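PDB 5HJ1: pullulanase C protein from Klebsiella pneumoniae subsp. pneumoniae NTUH-K2044, which probably serves the type II secretion system as its GspC component, through a PDZ domain that here holds a fatty acid in its pocket. Local coordinates for residues A[34-39]-A[48-53]. Numbering follows the deposited sequence.
Sequences YRLNPG and SGLQAN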
loop_
_atom_site.group_PDB
_atom_site.type_symbol
_atom_site.label_atom_id
_atom_site.label_comp_id
_atom_site.label_asym_id
_atom_site.label_seq_id
_atom_site.Cartn_x
_atom_site.Cartn_y
_atom_site.Cartn_z
ATOM N N TYR A 34 -6.321 -2.584 0.625
ATOM C CA TYR A 34 -6.308 -1.515 -0.375
ATOM C C TYR A 34 -5.937 -2.081 -1.697
ATOM O O TYR A 34 -4.831 -2.683 -1.854
ATOM C CB TYR A 34 -5.314 -0.391 -0.002
ATOM C CG TYR A 34 -5.773 0.357 1.208
ATOM C CD1 TYR A 34 -5.518 -0.125 2.506
ATOM C CD2 TYR A 34 -6.538 1.507 1.099
ATOM C CE1 TYR A 34 -6.050 0.540 3.608
ATOM C CE2 TYR A 34 -7.023 2.184 2.219
ATOM C CZ TYR A 34 -6.752 1.677 3.483
ATOM O OH TYR A 34 -7.258 2.343 4.628
ATOM N N ARG A 35 -6.786 -1.910 -2.685
ATOM C CA ARG A 35 -6.547 -2.472 -4.038
ATOM C C ARG A 35 -5.586 -1.527 -4.748
ATOM O O ARG A 35 -5.791 -0.321 -4.838
ATOM C CB ARG A 35 -7.870 -2.494 -4.800
ATOM C CG ARG A 35 -7.867 -3.239 -6.177
ATOM C CD ARG A 35 -7.650 -4.691 -6.069
ATOM N NE ARG A 35 -8.725 -5.340 -5.304
ATOM C CZ ARG A 35 -8.659 -6.529 -4.790
ATOM N NH1 ARG A 35 -7.562 -7.237 -4.921
ATOM N NH2 ARG A 35 -9.685 -7.042 -4.087
ATOM N N LEU A 36 -4.514 -2.081 -5.325
ATOM C CA LEU A 36 -3.473 -1.338 -5.975
ATOM C C LEU A 36 -3.466 -1.577 -7.473
ATOM O O LEU A 36 -3.599 -2.701 -7.941
ATOM C CB LEU A 36 -2.069 -1.748 -5.482
ATOM C CG LEU A 36 -1.909 -1.740 -3.973
ATOM C CD1 LEU A 36 -0.491 -2.232 -3.648
ATOM C CD2 LEU A 36 -2.166 -0.391 -3.389
ATOM N N ASN A 37 -3.278 -0.479 -8.222
ATOM C CA ASN A 37 -3.116 -0.521 -9.679
ATOM C C ASN A 37 -2.111 0.551 -10.023
ATOM O O ASN A 37 -1.775 1.446 -9.233
ATOM C CB ASN A 37 -4.459 -0.374 -10.379
ATOM C CG ASN A 37 -5.150 -1.683 -10.517
ATOM O OD1 ASN A 37 -4.611 -2.618 -11.102
ATOM N ND2 ASN A 37 -6.307 -1.822 -9.870
ATOM N N PRO A 38 -1.603 0.531 -11.269
ATOM C CA PRO A 38 -0.618 1.538 -11.605
ATOM C C PRO A 38 -1.179 2.926 -11.589
ATOM O O PRO A 38 -2.313 3.173 -12.022
ATOM C CB PRO A 38 -0.195 1.097 -13.023
ATOM C CG PRO A 38 -0.494 -0.334 -13.151
ATOM C CD PRO A 38 -1.709 -0.533 -12.285
ATOM N N GLY A 39 -0.332 3.857 -11.153
ATOM C CA GLY A 39 -0.553 5.262 -11.325
ATOM C C GLY A 39 -0.178 5.651 -12.804
ATOM O O GLY A 39 0.101 4.754 -13.669
ATOM N N SER A 48 8.906 -9.099 -10.277
ATOM C CA SER A 48 9.338 -9.145 -8.914
ATOM C C SER A 48 8.880 -7.936 -8.155
ATOM O O SER A 48 9.414 -7.535 -7.156
ATOM C CB SER A 48 10.869 -9.258 -8.822
ATOM O OG SER A 48 11.276 -10.605 -9.038
ATOM N N GLY A 49 7.816 -7.263 -8.623
ATOM C CA GLY A 49 7.266 -6.093 -7.966
ATOM C C GLY A 49 5.787 -6.221 -7.794
ATOM O O GLY A 49 5.316 -7.308 -7.405
ATOM N N LEU A 50 5.014 -5.143 -8.019
ATOM C CA LEU A 50 3.582 -5.234 -7.829
ATOM C C LEU A 50 2.927 -5.755 -9.099
ATOM O O LEU A 50 3.484 -5.751 -10.189
ATOM C CB LEU A 50 3.073 -3.799 -7.558
ATOM C CG LEU A 50 3.513 -3.183 -6.274
ATOM C CD1 LEU A 50 3.016 -1.745 -6.162
ATOM C CD2 LEU A 50 3.121 -3.970 -5.042
ATOM N N GLN A 51 1.718 -6.244 -8.882
ATOM C CA GLN A 51 0.842 -6.698 -9.945
ATOM C C GLN A 51 -0.461 -5.975 -9.909
ATOM O O GLN A 51 -0.929 -5.595 -8.845
ATOM C CB GLN A 51 0.641 -8.188 -9.885
ATOM C CG GLN A 51 1.931 -8.941 -10.214
ATOM C CD GLN A 51 2.280 -8.871 -11.699
ATOM O OE1 GLN A 51 1.522 -9.307 -12.558
ATOM N NE2 GLN A 51 3.430 -8.279 -12.012
ATOM N N ALA A 52 -1.073 -5.784 -11.059
ATOM C CA ALA A 52 -2.371 -5.143 -11.109
ATOM C C ALA A 52 -3.330 -5.899 -10.192
ATOM O O ALA A 52 -3.368 -7.157 -10.124
ATOM C CB ALA A 52 -2.944 -5.231 -12.529
ATOM N N ASN A 53 -4.150 -5.107 -9.532
ATOM C CA ASN A 53 -5.162 -5.632 -8.583
ATOM C C ASN A 53 -4.621 -6.338 -7.374
ATOM O O ASN A 53 -5.334 -7.080 -6.692
ATOM C CB ASN A 53 -6.245 -6.430 -9.347
ATOM C CG ASN A 53 -7.075 -5.560 -10.189
ATOM O OD1 ASN A 53 -7.568 -4.509 -9.761
ATOM N ND2 ASN A 53 -7.248 -5.938 -11.439
#
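Leu50 opens the contact on its buried side: its CD2 lies 4.2 Å from CD1 of Leu36, an apolar touch between branch tips of two leucines. In this PDZ domain the pair joins the end of strand 30-38 to the loop that leads into strand 54-59, its antiparallel neighbour. The vaccenic acid seen in the crystal passes about 4 Å from the Leu36 side chain, and Leu50 is covered by Leu20 and Phe45, so this contact belongs to the packing next to the lipid pocket. Gln51 turns its CB away from the strand, while its backbone N is hydrogen-bonded to the side-chain OD2 of Asp54. At Ala52 the contact passes to Asn37, whose OD1 lies against CA and CB, the CB at 3.4 Å.

Asn53 carries most of the remaining contact. With positive phi (64°), it turns the chain into strand 54-59. Its backbone N donates to Asn37 OD1 at 3.0 Å. The same N also reaches Leu36 O at 2.9 Å, a weak bond with an N-H...O angle of 121°. The Asn53 carbonyl O receives Arg35 NH1 at 2.9 Å, close to the guanidinium plane. Arg35 CG is anti to its backbone N; the bend at chi2 lays CD against that O (3.4 Å), and the bend at chi3 carries the guanidinium round to it. The two asparagine amides stand perpendicular and share one bond, the other being that of the Asn53 backbone N. In the shared bond, Asn37 ND2 points almost straight (176°) at Asn53 OD1, 3.0 Å away, approaching from above the acceptor's carbonyl plane.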